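Local coordinates for fucolectin-related protein (Streptococcus pneumoniae, PDB 2WMF) that hydrolyses glycosidic bonds as the catalytic module of a family 98 glycoside hydrolase, and probably acts on host blood group antigens, at residues Asn148-Tyr152 with Lys212-Ile216; Trp187-Met191 with Ile225-Phe229; Arg217-Asp223 with Glu361-Tyr366. One frame throughout, in Å; residues are numbered along the deposited sequence.

Contact 1 (Asn148-Tyr152 with Lys212-Ile216); sequences NIENY and KNTPI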
ATOM      1  N   ASN A 148      -6.101  15.136   0.031  1.00  9.15           N
ATOM      2  CA  ASN A 148      -6.954  15.189   1.194  1.00  9.06           C
ATOM      3  C   ASN A 148      -6.641  13.903   1.959  1.00  8.04           C
ATOM      4  O   ASN A 148      -6.748  12.800   1.402  1.00  9.31           O
ATOM      5  CB  ASN A 148      -8.406  15.186   0.746  1.00  9.32           C
ATOM      6  CG  ASN A 148      -9.407  15.221   1.890  1.00  9.91           C
ATOM      7  OD1 ASN A 148      -9.032  15.220   3.062  1.00  9.10           O
ATOM      8  ND2 ASN A 148     -10.700  15.276   1.547  1.00 11.50           N
ATOM      9  N   ILE A 149      -6.276  14.041   3.221  1.00  8.49           N
ATOM     10  CA  ILE A 149      -5.830  12.903   4.027  1.00  8.69           C
ATOM     11  C   ILE A 149      -6.516  12.883   5.378  1.00  9.52           C
ATOM     12  O   ILE A 149      -6.423  13.859   6.095  1.00 10.16           O
ATOM     13  CB  ILE A 149      -4.271  12.957   4.252  1.00  8.14           C
ATOM     14  CG1 ILE A 149      -3.506  12.966   2.929  1.00  9.31           C
ATOM     15  CG2 ILE A 149      -3.791  11.723   5.065  1.00 10.71           C
ATOM     16  CD1 ILE A 149      -1.971  13.005   3.075  1.00 11.16           C
ATOM     17  N   GLU A 150      -7.198  11.772   5.695  1.00  9.24           N
ATOM     18  CA  GLU A 150      -7.596  11.405   7.075  1.00  8.87           C
ATOM     19  C   GLU A 150      -8.728  12.246   7.670  1.00  8.82           C
ATOM     20  O   GLU A 150      -8.491  13.308   8.216  1.00  8.40           O
ATOM     21  CB  GLU A 150      -6.426  11.445   8.056  1.00  8.84           C
ATOM     22  CG  GLU A 150      -6.779  10.874   9.419  1.00  9.30           C
ATOM     23  CD  GLU A 150      -5.592  10.997  10.386  1.00 11.03           C
ATOM     24  OE1 GLU A 150      -4.456  10.532  10.067  1.00 11.91           O
ATOM     25  OE2 GLU A 150      -5.790  11.625  11.455  1.00 14.21           O
ATOM     26  N   ASN A 151      -9.932  11.679   7.670  1.00  9.07           N
ATOM     27  CA  ASN A 151     -11.126  12.338   8.207  1.00  8.85           C
ATOM     28  C   ASN A 151     -12.097  11.400   8.914  1.00  8.92           C
ATOM     29  O   ASN A 151     -13.140  11.833   9.351  1.00  8.76           O
ATOM     30  CB  ASN A 151     -11.888  13.046   7.071  1.00  8.92           C
ATOM     31  CG  ASN A 151     -11.051  14.058   6.337  1.00  8.24           C
ATOM     32  OD1 ASN A 151     -10.960  15.201   6.755  1.00 10.13           O
ATOM     33  ND2 ASN A 151     -10.425  13.629   5.226  1.00  7.30           N
ATOM     34  N   TYR A 152     -11.754  10.115   8.990  1.00  8.84           N
ATOM     35  CA  TYR A 152     -12.705   9.097   9.516  1.00  9.20           C
ATOM     36  C   TYR A 152     -13.120   9.381  10.981  1.00  9.93           C
ATOM     37  O   TYR A 152     -14.196   8.953  11.403  1.00 10.98           O
ATOM     38  CB  TYR A 152     -12.152   7.646   9.314  1.00 10.52           C
ATOM     39  CG  TYR A 152     -10.691   7.536   9.688  1.00  9.78           C
ATOM     40  CD1 TYR A 152     -10.264   7.506  11.032  1.00 11.97           C
ATOM     41  CD2 TYR A 152      -9.706   7.512   8.711  1.00 10.45           C
ATOM     42  CE1 TYR A 152      -8.896   7.464  11.339  1.00 12.70           C
ATOM     43  CE2 TYR A 152      -8.393   7.479   9.017  1.00 11.00           C
ATOM     44  CZ  TYR A 152      -7.975   7.440  10.337  1.00 13.10           C
ATOM     45  OH  TYR A 152      -6.597   7.440  10.581  1.00 15.06           O
ATOM     46  N   LYS A 212      -6.302   4.215   3.928  1.00  7.13           N
ATOM     47  CA  LYS A 212      -5.376   4.675   4.981  1.00  7.63           C
ATOM     48  C   LYS A 212      -5.664   3.910   6.276  1.00  6.23           C
ATOM     49  O   LYS A 212      -6.474   4.345   7.118  1.00  7.17           O
ATOM     50  CB  LYS A 212      -5.502   6.170   5.225  1.00  8.10           C
ATOM     51  CG  LYS A 212      -4.465   6.722   6.248  1.00  8.39           C
ATOM     52  CD  LYS A 212      -4.500   8.239   6.440  1.00  9.64           C
ATOM     53  CE  LYS A 212      -3.231   8.693   7.197  1.00  9.47           C
ATOM     54  NZ  LYS A 212      -3.368   8.426   8.658  1.00  8.75           N
ATOM     55  N   ASN A 213      -4.962   2.786   6.435  1.00  6.30           N
ATOM     56  CA  ASN A 213      -5.336   1.764   7.433  1.00  7.32           C
ATOM     57  C   ASN A 213      -4.861   1.964   8.884  1.00  7.86           C
ATOM     58  O   ASN A 213      -4.919   1.039   9.709  1.00  8.58           O
ATOM     59  CB  ASN A 213      -5.047   0.370   6.889  1.00  8.56           C
ATOM     60  CG  ASN A 213      -3.609   0.095   6.645  1.00  6.67           C
ATOM     61  OD1 ASN A 213      -2.723   0.907   6.962  1.00  7.77           O
ATOM     62  ND2 ASN A 213      -3.341  -1.091   6.049  1.00  7.48           N
ATOM     63  N   THR A 214      -4.516   3.194   9.195  1.00  7.52           N
ATOM     64  CA  THR A 214      -4.210   3.659  10.549  1.00  7.91           C
ATOM     65  C   THR A 214      -5.194   3.212  11.657  1.00  8.79           C
ATOM     66  O   THR A 214      -4.716   2.814  12.735  1.00  9.05           O
ATOM     67  CB  THR A 214      -4.178   5.220  10.555  1.00  8.36           C
ATOM     68  OG1 THR A 214      -3.501   5.714   9.378  1.00  8.06           O
ATOM     69  CG2 THR A 214      -3.497   5.778  11.822  1.00  9.69           C
ATOM     70  N   PRO A 215      -6.518   3.378  11.438  1.00  9.06           N
ATOM     71  CA  PRO A 215      -7.445   3.167  12.559  1.00  8.25           C
ATOM     72  C   PRO A 215      -7.777   1.712  12.881  1.00  8.27           C
ATOM     73  O   PRO A 215      -8.679   1.450  13.693  1.00  9.00           O
ATOM     74  CB  PRO A 215      -8.703   3.924  12.126  1.00  8.97           C
ATOM     75  CG  PRO A 215      -8.719   3.716  10.611  1.00  8.57           C
ATOM     76  CD  PRO A 215      -7.265   3.821  10.229  1.00  8.63           C
ATOM     77  N   ILE A 216      -7.042   0.770  12.268  1.00  7.80           N
ATOM     78  CA  ILE A 216      -7.100  -0.640  12.649  1.00  8.82           C
ATOM     79  C   ILE A 216      -8.511  -1.175  12.723  1.00  8.58           C
ATOM     80  O   ILE A 216      -8.930  -1.824  13.707  1.00  9.16           O
ATOM     81  CB  ILE A 216      -6.233  -0.979  13.915  1.00  8.77           C
ATOM     82  CG1 ILE A 216      -6.623  -0.191  15.155  1.00 10.37           C
ATOM     83  CG2 ILE A 216      -4.763  -0.787  13.617  1.00  8.62           C
ATOM     84  CD1 ILE A 216      -6.015  -0.790  16.422  1.00 10.77           C
TER
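The ammonium of Lys212 is gripped from both segments: NZ forms a salt bridge with Glu150 OE1 at 2.8 Å and a hydrogen bond with Thr214 OG1, also at 2.8 Å. Glu150 OE1 receives it on the anti side, 19° out of the carboxylate plane, while Glu150 OE2 is bonded to the indole of Trp153. Lys212 runs out nearly straight and bends only at its last torsion (chi4 -79°), which swings NZ off the line of the chain toward the carboxylate. Short of the charged end, the lysine chain crosses Ile149 at about a right angle, CE 3.7 Å from Ile149 CG2. Strands 143-149 and 207-212 belong to the eight-stranded parallel barrel, a TIM barrel, and the contact lies where both run out at their C-terminal ends, the end that carries the active site in enzymes of this fold. Thr214 OG1 is bonded in turn to Asp243, which with Glu293 forms long, weak ion pairs with Lys212. Farther out, Pro215 covers one face of the Tyr152 ring: its CG stands 3.9 Å from the centroid, 14° off the normal, a CH-pi contact. The phenol end continues across to Thr214, whose CB lies 3.3 Å from Tyr152 OH.

Contact 2 (Trp187-Met191 with Ile225-Phe229); sequences WETIM and IVSGF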
ATOM      1  N   TRP A 187     -16.453   5.704   3.559  1.00  8.48           N
ATOM      2  CA  TRP A 187     -16.453   5.735   2.108  1.00  8.11           C
ATOM      3  C   TRP A 187     -17.875   5.625   1.548  1.00  8.47           C
ATOM      4  O   TRP A 187     -18.185   6.232   0.481  1.00  8.69           O
ATOM      5  CB  TRP A 187     -15.511   4.658   1.522  1.00  7.67           C
ATOM      6  CG  TRP A 187     -14.082   5.046   1.576  1.00  7.91           C
ATOM      7  CD1 TRP A 187     -13.083   4.401   2.230  1.00  8.06           C
ATOM      8  CD2 TRP A 187     -13.451   6.148   0.893  1.00  8.38           C
ATOM      9  NE1 TRP A 187     -11.884   5.040   2.034  1.00  8.47           N
ATOM     10  CE2 TRP A 187     -12.084   6.127   1.231  1.00  8.44           C
ATOM     11  CE3 TRP A 187     -13.918   7.167   0.055  1.00  8.49           C
ATOM     12  CZ2 TRP A 187     -11.159   7.072   0.734  1.00  8.37           C
ATOM     13  CZ3 TRP A 187     -13.020   8.133  -0.395  1.00  7.96           C
ATOM     14  CH2 TRP A 187     -11.651   8.069  -0.072  1.00  8.60           C
ATOM     15  N   GLU A 188     -18.738   4.866   2.208  1.00  7.66           N
ATOM     16  CA  GLU A 188     -20.149   4.815   1.791  1.00  8.04           C
ATOM     17  C   GLU A 188     -20.743   6.243   1.827  1.00  8.15           C
ATOM     18  O   GLU A 188     -21.467   6.696   0.919  1.00  7.89           O
ATOM     19  CB  GLU A 188     -20.943   3.856   2.684  1.00  7.51           C
ATOM     20  CG  GLU A 188     -20.694   2.420   2.418  1.00  8.25           C
ATOM     21  CD  GLU A 188     -21.214   1.467   3.483  1.00  8.80           C
ATOM     22  OE1 GLU A 188     -21.922   1.916   4.449  1.00 10.47           O
ATOM     23  OE2 GLU A 188     -20.955   0.251   3.315  1.00  8.87           O
ATOM     24  N   THR A 189     -20.389   6.979   2.866  1.00  8.02           N
ATOM     25  CA  THR A 189     -20.940   8.306   3.087  1.00  8.52           C
ATOM     26  C   THR A 189     -20.420   9.299   2.066  1.00  8.95           C
ATOM     27  O   THR A 189     -21.193  10.103   1.494  1.00 10.22           O
ATOM     28  CB  THR A 189     -20.657   8.765   4.562  1.00  7.79           C
ATOM     29  OG1 THR A 189     -21.325   7.870   5.454  1.00  9.26           O
ATOM     30  CG2 THR A 189     -21.201  10.141   4.812  1.00  8.95           C
ATOM     31  N   ILE A 190     -19.131   9.209   1.770  1.00  8.52           N
ATOM     32  CA  ILE A 190     -18.537  10.138   0.778  1.00  9.68           C
ATOM     33  C   ILE A 190     -19.228  10.023  -0.578  1.00  9.61           C
ATOM     34  O   ILE A 190     -19.581  11.040  -1.168  1.00  9.71           O
ATOM     35  CB  ILE A 190     -16.990   9.923   0.623  1.00 10.98           C
ATOM     36  CG1 ILE A 190     -16.313  10.217   1.972  1.00 12.03           C
ATOM     37  CG2 ILE A 190     -16.396  10.699  -0.554  1.00 12.61           C
ATOM     38  CD1 ILE A 190     -16.675  11.467   2.618  1.00 11.64           C
ATOM     39  N   MET A 191     -19.389   8.809  -1.080  1.00  9.79           N
ATOM     40  CA  MET A 191     -19.939   8.619  -2.428  1.00  9.08           C
ATOM     41  C   MET A 191     -21.475   8.734  -2.489  1.00  9.26           C
ATOM     42  O   MET A 191     -22.054   8.843  -3.567  1.00  9.99           O
ATOM     43  CB  MET A 191     -19.377   7.352  -3.095  1.00 10.05           C
ATOM     44  CG  MET A 191     -19.411   7.328  -4.625  1.00 10.13           C
ATOM     45  SD  MET A 191     -18.467   8.664  -5.390  1.00 10.98           S
ATOM     46  CE  MET A 191     -16.754   8.059  -5.257  1.00 12.61           C
ATOM     47  N   ILE A 225     -14.326  -1.657  -1.162  1.00  7.39           N
ATOM     48  CA  ILE A 225     -15.101  -0.482  -1.557  1.00  7.71           C
ATOM     49  C   ILE A 225     -14.264   0.453  -2.426  1.00  7.84           C
ATOM     50  O   ILE A 225     -14.734   0.975  -3.442  1.00  7.97           O
ATOM     51  CB  ILE A 225     -15.612   0.292  -0.295  1.00  8.06           C
ATOM     52  CG1 ILE A 225     -16.670  -0.513   0.425  1.00  9.19           C
ATOM     53  CG2 ILE A 225     -16.171   1.665  -0.664  1.00 10.06           C
ATOM     54  CD1 ILE A 225     -17.050   0.098   1.812  1.00 12.40           C
ATOM     55  N   VAL A 226     -13.033   0.705  -2.005  1.00  6.58           N
ATOM     56  CA  VAL A 226     -12.175   1.652  -2.735  1.00  7.17           C
ATOM     57  C   VAL A 226     -11.826   1.077  -4.121  1.00  7.22           C
ATOM     58  O   VAL A 226     -11.940   1.785  -5.143  1.00  7.99           O
ATOM     59  CB  VAL A 226     -10.973   2.121  -1.918  1.00  6.24           C
ATOM     60  CG1 VAL A 226      -9.966   2.943  -2.781  1.00  9.50           C
ATOM     61  CG2 VAL A 226     -11.451   2.914  -0.631  1.00  8.04           C
ATOM     62  N   SER A 227     -11.395  -0.177  -4.175  1.00  7.48           N
ATOM     63  CA  SER A 227     -11.135  -0.781  -5.478  1.00  7.43           C
ATOM     64  C   SER A 227     -12.473  -0.893  -6.265  1.00  6.82           C
ATOM     65  O   SER A 227     -12.515  -0.729  -7.506  1.00  8.83           O
ATOM     66  CB  SER A 227     -10.398  -2.115  -5.356  1.00  7.64           C
ATOM     67  OG  SER A 227     -11.208  -3.179  -4.939  1.00  8.07           O
ATOM     68  N   GLY A 228     -13.582  -1.073  -5.576  1.00  7.38           N
ATOM     69  CA  GLY A 228     -14.911  -1.093  -6.212  1.00  7.28           C
ATOM     70  C   GLY A 228     -15.244   0.237  -6.905  1.00  6.53           C
ATOM     71  O   GLY A 228     -15.844   0.244  -7.994  1.00  7.25           O
ATOM     72  N   PHE A 229     -14.844   1.359  -6.311  1.00  6.81           N
ATOM     73  CA  PHE A 229     -15.025   2.700  -6.959  1.00  7.27           C
ATOM     74  C   PHE A 229     -14.290   2.768  -8.306  1.00  7.98           C
ATOM     75  O   PHE A 229     -14.810   3.283  -9.293  1.00  7.77           O
ATOM     76  CB  PHE A 229     -14.491   3.824  -6.065  1.00  7.22           C
ATOM     77  CG  PHE A 229     -15.288   4.093  -4.788  1.00  7.20           C
ATOM     78  CD1 PHE A 229     -16.658   3.956  -4.721  1.00  7.76           C
ATOM     79  CD2 PHE A 229     -14.615   4.561  -3.678  1.00  7.04           C
ATOM     80  CE1 PHE A 229     -17.329   4.289  -3.559  1.00  8.90           C
ATOM     81  CE2 PHE A 229     -15.268   4.880  -2.534  1.00  8.71           C
ATOM     82  CZ  PHE A 229     -16.608   4.734  -2.445  1.00  9.22           C
TER
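The rings of Trp187 and Phe229 meet at a slant, the phenyl plane turned 73° from the six-membered ring of the indole, and Phe229 CE2 approaches Trp187 CE3 to 3.7 Å. Val226 CG2 sits over the face of the five-membered ring, 3.6 Å from the centroid, in a CH-pi contact that lies toward the NE1 side of the ring. With CG anti to the carbonyl carbon (chi1 -78°), Trp187 lays its indole beside Val226, and its CB rests against Ile225 CG2 at 3.8 Å. These are two helices of the barrel's outer layer, 184-192 and 219-231, running roughly parallel (29°) with segment axes 11.3 Å apart, a gap spanned by the large side chains; Leu209 of strand 207-212 touches Trp187, Met191 and Phe229 from the barrel side. Met191 comes from the opposite direction to Phe229, its chain bent at chi2 and chi3 so that CE lies above the centre of the phenyl face, 4.1 Å from the centroid, with SD farther off above the same face in a Met-aromatic contact. The other face of Phe229 is covered by Ile225 O of its own helix, and Trp187 O lies in the ring plane at the edge, 3.6 Å from CZ.

Contact 3 (Arg217-Asp223 with Glu361-Tyr366); sequences RDDAGTD and ETMPLY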
ATOM      1  N   ARG A 217      -9.242  -0.913  11.648  1.00  8.94           N
ATOM      2  CA  ARG A 217     -10.632  -1.397  11.465  1.00 10.06           C
ATOM      3  C   ARG A 217     -10.905  -1.425   9.961  1.00  7.77           C
ATOM      4  O   ARG A 217     -10.311  -0.642   9.185  1.00  7.81           O
ATOM      5  CB  ARG A 217     -11.665  -0.438  12.056  1.00 11.41           C
ATOM      6  CG  ARG A 217     -11.561  -0.062  13.469  1.00 17.59           C
ATOM      7  CD  ARG A 217     -12.704   0.946  13.734  1.00 19.19           C
ATOM      8  NE  ARG A 217     -13.998   0.322  13.455  1.00 23.89           N
ATOM      9  CZ  ARG A 217     -14.615  -0.546  14.255  1.00 27.07           C
ATOM     10  NH1 ARG A 217     -14.086  -0.886  15.444  1.00 27.67           N
ATOM     11  NH2 ARG A 217     -15.766  -1.076  13.864  1.00 26.87           N
ATOM     12  N   ASP A 218     -11.774  -2.328   9.560  1.00  7.30           N
ATOM     13  CA  ASP A 218     -12.330  -2.320   8.226  1.00  7.32           C
ATOM     14  C   ASP A 218     -11.307  -2.451   7.123  1.00  7.24           C
ATOM     15  O   ASP A 218     -11.544  -1.955   6.014  1.00  7.09           O
ATOM     16  CB  ASP A 218     -13.156  -1.038   7.975  1.00  8.41           C
ATOM     17  CG  ASP A 218     -14.459  -1.012   8.736  1.00  7.11           C
ATOM     18  OD1 ASP A 218     -14.802  -2.000   9.435  1.00  8.69           O
ATOM     19  OD2 ASP A 218     -15.181   0.013   8.639  1.00  7.92           O
ATOM     20  N   ASP A 219     -10.185  -3.148   7.350  1.00  7.16           N
ATOM     21  CA  ASP A 219      -9.152  -3.217   6.292  1.00  7.97           C
ATOM     22  C   ASP A 219      -9.640  -3.920   5.003  1.00  8.01           C
ATOM     23  O   ASP A 219      -9.341  -3.465   3.883  1.00  8.33           O
ATOM     24  CB  ASP A 219      -7.851  -3.856   6.795  1.00  7.75           C
ATOM     25  CG  ASP A 219      -7.051  -2.927   7.717  1.00  7.15           C
ATOM     26  OD1 ASP A 219      -7.480  -1.775   7.957  1.00  7.07           O
ATOM     27  OD2 ASP A 219      -5.951  -3.343   8.154  1.00  8.60           O
ATOM     28  N   ALA A 220     -10.365  -5.034   5.162  1.00  7.34           N
ATOM     29  CA  ALA A 220     -10.837  -5.827   4.001  1.00  7.52           C
ATOM     30  C   ALA A 220     -11.989  -5.048   3.309  1.00  7.81           C
ATOM     31  O   ALA A 220     -11.997  -4.849   2.051  1.00  7.80           O
ATOM     32  CB  ALA A 220     -11.280  -7.240   4.440  1.00  7.77           C
ATOM     33  N   GLY A 221     -12.936  -4.551   4.098  1.00  7.96           N
ATOM     34  CA  GLY A 221     -14.036  -3.799   3.538  1.00  8.16           C
ATOM     35  C   GLY A 221     -13.577  -2.553   2.785  1.00  7.99           C
ATOM     36  O   GLY A 221     -14.164  -2.174   1.760  1.00  9.08           O
ATOM     37  N   THR A 222     -12.536  -1.898   3.299  1.00  6.58           N
ATOM     38  CA  THR A 222     -12.081  -0.661   2.707  1.00  6.78           C
ATOM     39  C   THR A 222     -11.444  -0.970   1.347  1.00  6.07           C
ATOM     40  O   THR A 222     -11.686  -0.258   0.366  1.00  7.39           O
ATOM     41  CB  THR A 222     -11.128   0.156   3.625  1.00  7.14           C
ATOM     42  OG1 THR A 222     -11.823   0.549   4.829  1.00  7.54           O
ATOM     43  CG2 THR A 222     -10.573   1.444   2.919  1.00  8.36           C
ATOM     44  N   ASP A 223     -10.601  -1.988   1.299  1.00  6.69           N
ATOM     45  CA  ASP A 223     -10.028  -2.442   0.023  1.00  5.93           C
ATOM     46  C   ASP A 223     -11.134  -2.755  -0.990  1.00  6.36           C
ATOM     47  O   ASP A 223     -10.993  -2.446  -2.191  1.00  7.14           O
ATOM     48  CB  ASP A 223      -9.158  -3.653   0.203  1.00  6.07           C
ATOM     49  CG  ASP A 223      -7.749  -3.339   0.727  1.00  7.61           C
ATOM     50  OD1 ASP A 223      -7.364  -2.172   0.799  1.00  8.03           O
ATOM     51  OD2 ASP A 223      -6.997  -4.314   1.017  1.00  9.10           O
ATOM     52  N   GLU A 361      -9.991  -7.860  10.438  1.00  9.21           N
ATOM     53  CA  GLU A 361     -10.031  -6.604   9.667  1.00  9.05           C
ATOM     54  C   GLU A 361      -9.297  -5.448  10.349  1.00  8.78           C
ATOM     55  O   GLU A 361      -9.186  -4.366   9.769  1.00  8.82           O
ATOM     56  CB  GLU A 361     -11.432  -6.211   9.291  1.00  9.79           C
ATOM     57  CG  GLU A 361     -12.115  -7.049   8.228  1.00 10.39           C
ATOM     58  CD  GLU A 361     -13.242  -6.269   7.607  1.00  8.79           C
ATOM     59  OE1 GLU A 361     -12.922  -5.330   6.832  1.00  8.50           O
ATOM     60  OE2 GLU A 361     -14.406  -6.596   7.924  1.00 10.99           O
ATOM     61  N   THR A 362      -8.763  -5.668  11.561  1.00  8.20           N
ATOM     62  CA  THR A 362      -7.963  -4.654  12.226  1.00  8.18           C
ATOM     63  C   THR A 362      -6.569  -4.546  11.605  1.00  8.02           C
ATOM     64  O   THR A 362      -5.887  -3.551  11.809  1.00  8.50           O
ATOM     65  CB  THR A 362      -7.829  -4.819  13.768  1.00  7.77           C
ATOM     66  OG1 THR A 362      -6.893  -5.849  14.070  1.00  8.22           O
ATOM     67  CG2 THR A 362      -9.190  -5.050  14.412  1.00  9.67           C
ATOM     68  N   MET A 363      -6.176  -5.577  10.851  1.00  8.14           N
ATOM     69  CA  MET A 363      -4.860  -5.643  10.247  1.00  7.84           C
ATOM     70  C   MET A 363      -4.954  -6.023   8.762  1.00  7.61           C
ATOM     71  O   MET A 363      -5.966  -6.532   8.305  1.00  7.67           O
ATOM     72  CB  MET A 363      -4.016  -6.682  10.996  1.00  8.79           C
ATOM     73  CG  MET A 363      -3.726  -6.226  12.434  1.00  9.51           C
ATOM     74  SD  MET A 363      -2.519  -4.896  12.460  1.00 10.49           S
ATOM     75  CE  MET A 363      -0.979  -5.849  12.188  1.00  9.94           C
ATOM     76  N   PRO A 364      -3.916  -5.671   8.013  1.00  8.28           N
ATOM     77  CA  PRO A 364      -4.077  -5.673   6.555  1.00  7.44           C
ATOM     78  C   PRO A 364      -3.869  -7.000   5.861  1.00  8.19           C
ATOM     79  O   PRO A 364      -4.299  -7.149   4.699  1.00  7.48           O
ATOM     80  CB  PRO A 364      -2.981  -4.675   6.103  1.00  7.85           C
ATOM     81  CG  PRO A 364      -1.930  -4.783   7.158  1.00  7.40           C
ATOM     82  CD  PRO A 364      -2.684  -4.984   8.422  1.00  9.50           C
ATOM     83  N   LEU A 365      -3.178  -7.960   6.488  1.00  7.18           N
ATOM     84  CA  LEU A 365      -2.790  -9.153   5.727  1.00  8.28           C
ATOM     85  C   LEU A 365      -4.013 -10.042   5.470  1.00  8.14           C
ATOM     86  O   LEU A 365      -4.867 -10.195   6.322  1.00 10.32           O
ATOM     87  CB  LEU A 365      -1.660  -9.942   6.407  1.00  7.12           C
ATOM     88  CG  LEU A 365      -0.403  -9.161   6.786  1.00  7.12           C
ATOM     89  CD1 LEU A 365       0.645 -10.069   7.504  1.00  8.46           C
ATOM     90  CD2 LEU A 365       0.182  -8.443   5.539  1.00  8.25           C
ATOM     91  N   TYR A 366      -4.069 -10.602   4.257  1.00  7.84           N
ATOM     92  CA  TYR A 366      -5.137 -11.549   3.910  1.00  7.81           C
ATOM     93  C   TYR A 366      -4.676 -13.003   4.178  1.00  8.06           C
ATOM     94  O   TYR A 366      -3.525 -13.337   3.957  1.00  8.10           O
ATOM     95  CB  TYR A 366      -5.508 -11.410   2.440  1.00  7.89           C
ATOM     96  CG  TYR A 366      -6.214 -10.097   2.170  1.00  7.33           C
ATOM     97  CD1 TYR A 366      -7.297  -9.705   2.965  1.00  8.59           C
ATOM     98  CD2 TYR A 366      -5.768  -9.209   1.176  1.00  9.62           C
ATOM     99  CE1 TYR A 366      -7.963  -8.506   2.726  1.00  7.84           C
ATOM    100  CE2 TYR A 366      -6.442  -8.004   0.933  1.00 10.98           C
ATOM    101  CZ  TYR A 366      -7.542  -7.652   1.704  1.00  8.54           C
ATOM    102  OH  TYR A 366      -8.231  -6.467   1.468  1.00  9.47           O
TER
HETATM  103  O   HOH W   1     -10.834  -6.934   0.552  1.00  8.54           O
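Glu361 meets the first turn of helix 219-231 with both its backbone carbonyl and its carboxylate, joining a helix of the (beta/alpha)8 barrel to the loop between strands 337-340 and 376-377. Two hydrogen bonds go to backbone N-H groups at this N-terminal end. Asp219 N reaches Glu361 O at 2.9 Å, in the carbonyl plane and on a lone pair. Glu361 CG lies anti to the carbonyl carbon (chi1 -71°) and the chain then extends, which carries OE1 to Gly221 N at 2.8 Å, with an N-H...O angle of 168° and the donor above the carboxylate plane. The helix dipole would favour a negative charge here, and Lys184 pairs with both Glu361 OE2 and Asp218 OD1, probably easing the nearness of the two acids. In the third direct hydrogen bond Tyr366 OH donates to Asp223 OD2 at a short 2.5 Å, on the anti side, with the ring and carboxylate planes 65° apart. By packing, Asp219 OD2 lies against the Met363-Pro364 peptide, 2.9 Å from Met363 C, and Ala220 CB fits at the edge of the Tyr366 ring, in its plane, 3.9 Å from CE1. A water donates to both Tyr366 OH and Ala220 O, each at 2.8 Å.

In the fold
From the N terminus, the chain first enters contact 1 at the end of strand 143-149, then passes through helix 184-192, the first half of contact 2. Contact 1 closes at 212-216, after strand 207-212; contact 3 opens at once with 217-223, and contact 2 closes farther along the same helix, 219-231. Contacts 1 and 2 therefore cross, as do 2 and 3, whereas 1 and 3 follow in series. Contact 3 closes the longest loop, returning at 361-366 after 137 intervening residues. Contacts 1 and 3 touch, with Asn213 CB 3.4 Å from Asp219 OD1. Together the three join barrel strand ends, two outer helices and a loop of the C-terminal family 98 region.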